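Local coordinates for protein tryptophan--tRNA ligase (PDB 3JXE) that joins L-tryptophan to its cognate tRNA in an ATP-dependent reaction that releases AMP and diphosphate, at residues Asp148-Phe153 against Glu362-Thr367. Numbering follows the deposited sequence.
Sequences DKTFIF and EKFKYT
The amide of I152 donates to the carbonyl oxygen of F364, joining the edge of a β-strand to a helix. I152 N to F364 O is 3.0 Å and the N-H...O angle 174°, so the bond is nearly straight, although the donor lies 27° out of the carbonyl plane. The I152 carbonyl answers more weakly: its O takes a CA-H...O contact from K365 CA at 3.5 Å, and K365 CG, anti to its own carbonyl carbon, lies beside the same oxygen. K365 NZ forms a salt bridge with E157, which also accepts a hydrogen bond from Y366 OH. At the other end of the contact, D148 OD1 and K363 NZ form a long salt bridge of 3.9 Å.

A wider π-type turn spans 363-367, where E362 O accepts from the amides of both Y366 and T367, on opposite faces of its plane. The carbonyl of K365 turns to W375 NE1, its hydrogen-bond donor, and also meets the edge of the F151 ring near its plane, CE2 to O being 3.3 Å.

Apolar packing lies around I152 and T150. I152 CD1 rests on F364 CB at 3.8 Å, and the F364 ring presents its edge to T150 CB, 4.0 Å from CE1. I141 of helix 126-141 adjoins both I152 and F364.

Strand 150-154 is bonded through F151 and F153 to the parallel strand 108-112. On its other edge, the axis of 362-367 passes 6.2 Å from that of 150-153, at 85°. The I152 side chain is about 11 Å from the bound tryptophanyl-5'AMP. The end of helix 332-367 thus packs against what is, within this chain, an edge strand of the Rossmann-type sheet of a class I synthetase.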
# COMPACT_ATOMS: atom_id res chain seq x y z
N ASP B 148 26.07 1.41 10.14
CA ASP B 148 25.22 1.48 11.33
C ASP B 148 24.27 2.68 11.31
O ASP B 148 23.35 2.77 12.13
CB ASP B 148 26.09 1.50 12.59
CG ASP B 148 26.81 0.19 12.83
OD1 ASP B 148 26.23 -0.89 12.55
OD2 ASP B 148 27.98 0.23 13.29
N LYS B 149 24.49 3.59 10.37
CA LYS B 149 23.62 4.75 10.20
C LYS B 149 22.98 4.79 8.80
O LYS B 149 22.69 5.87 8.28
CB LYS B 149 24.38 6.04 10.50
CG LYS B 149 24.67 6.24 11.99
CD LYS B 149 25.08 7.67 12.32
CE LYS B 149 26.55 7.93 11.98
NZ LYS B 149 27.04 9.19 12.60
N THR B 150 22.76 3.61 8.22
CA THR B 150 22.13 3.50 6.91
C THR B 150 21.17 2.31 6.86
O THR B 150 21.52 1.20 7.28
CB THR B 150 23.17 3.40 5.76
OG1 THR B 150 24.11 4.48 5.86
CG2 THR B 150 22.49 3.47 4.39
N PHE B 151 19.97 2.55 6.34
CA PHE B 151 18.97 1.50 6.16
C PHE B 151 18.53 1.44 4.70
O PHE B 151 17.98 2.41 4.16
CB PHE B 151 17.78 1.73 7.09
CG PHE B 151 16.68 0.69 6.97
CD1 PHE B 151 15.35 1.08 6.92
CD2 PHE B 151 16.99 -0.66 6.93
CE1 PHE B 151 14.33 0.13 6.82
CE2 PHE B 151 15.98 -1.62 6.83
CZ PHE B 151 14.65 -1.22 6.78
N ILE B 152 18.81 0.31 4.06
CA ILE B 152 18.39 0.07 2.68
C ILE B 152 17.26 -0.95 2.70
O ILE B 152 17.43 -2.08 3.15
CB ILE B 152 19.56 -0.42 1.80
CG1 ILE B 152 20.71 0.59 1.81
CG2 ILE B 152 19.07 -0.67 0.37
CD1 ILE B 152 22.00 0.09 1.19
N PHE B 153 16.09 -0.53 2.20
CA PHE B 153 14.91 -1.38 2.22
C PHE B 153 14.22 -1.46 0.86
O PHE B 153 14.43 -0.62 -0.02
CB PHE B 153 13.92 -0.91 3.29
CG PHE B 153 13.31 0.43 3.01
CD1 PHE B 153 12.05 0.54 2.44
CD2 PHE B 153 14.00 1.60 3.34
CE1 PHE B 153 11.48 1.78 2.19
CE2 PHE B 153 13.44 2.85 3.09
CZ PHE B 153 12.18 2.94 2.51
N GLU B 362 23.31 -8.08 3.97
CA GLU B 362 22.55 -8.44 5.17
C GLU B 362 22.62 -7.36 6.25
O GLU B 362 21.64 -7.10 6.95
CB GLU B 362 23.04 -9.79 5.72
CG GLU B 362 22.19 -10.35 6.85
CD GLU B 362 22.60 -11.75 7.27
OE1 GLU B 362 22.45 -12.68 6.45
OE2 GLU B 362 23.06 -11.91 8.42
N LYS B 363 23.79 -6.73 6.37
CA LYS B 363 24.02 -5.67 7.35
C LYS B 363 23.20 -4.42 7.04
O LYS B 363 22.50 -3.90 7.91
CB LYS B 363 25.52 -5.35 7.43
CG LYS B 363 25.94 -4.56 8.66
CD LYS B 363 27.46 -4.61 8.85
CE LYS B 363 27.90 -3.86 10.11
NZ LYS B 363 27.38 -4.47 11.37
N PHE B 364 23.29 -3.94 5.80
CA PHE B 364 22.57 -2.73 5.37
C PHE B 364 21.05 -2.89 5.28
O PHE B 364 20.32 -1.90 5.31
CB PHE B 364 23.12 -2.22 4.04
CG PHE B 364 24.42 -1.49 4.15
CD1 PHE B 364 24.45 -0.15 4.51
CD2 PHE B 364 25.63 -2.13 3.87
CE1 PHE B 364 25.66 0.54 4.62
CE2 PHE B 364 26.84 -1.45 3.97
CZ PHE B 364 26.85 -0.11 4.35
N LYS B 365 20.59 -4.13 5.18
CA LYS B 365 19.16 -4.41 5.05
C LYS B 365 18.49 -4.88 6.34
O LYS B 365 17.30 -4.64 6.54
CB LYS B 365 18.89 -5.42 3.94
CG LYS B 365 19.21 -4.92 2.54
CD LYS B 365 18.07 -5.19 1.56
CE LYS B 365 17.82 -6.67 1.35
NZ LYS B 365 16.47 -6.90 0.75
N TYR B 366 19.25 -5.56 7.21
CA TYR B 366 18.67 -6.21 8.39
C TYR B 366 19.48 -6.04 9.68
O TYR B 366 18.96 -5.53 10.68
CB TYR B 366 18.47 -7.71 8.15
CG TYR B 366 17.92 -8.07 6.79
CD1 TYR B 366 18.73 -8.67 5.83
CD2 TYR B 366 16.59 -7.82 6.46
CE1 TYR B 366 18.23 -9.02 4.57
CE2 TYR B 366 16.08 -8.15 5.22
CZ TYR B 366 16.90 -8.75 4.28
OH TYR B 366 16.39 -9.09 3.05
N THR B 367 20.74 -6.46 9.65
CA THR B 367 21.55 -6.65 10.86
C THR B 367 22.10 -5.35 11.46
O THR B 367 22.26 -5.26 12.68
CB THR B 367 22.72 -7.64 10.59
OG1 THR B 367 22.21 -8.80 9.92
CG2 THR B 367 23.40 -8.06 11.89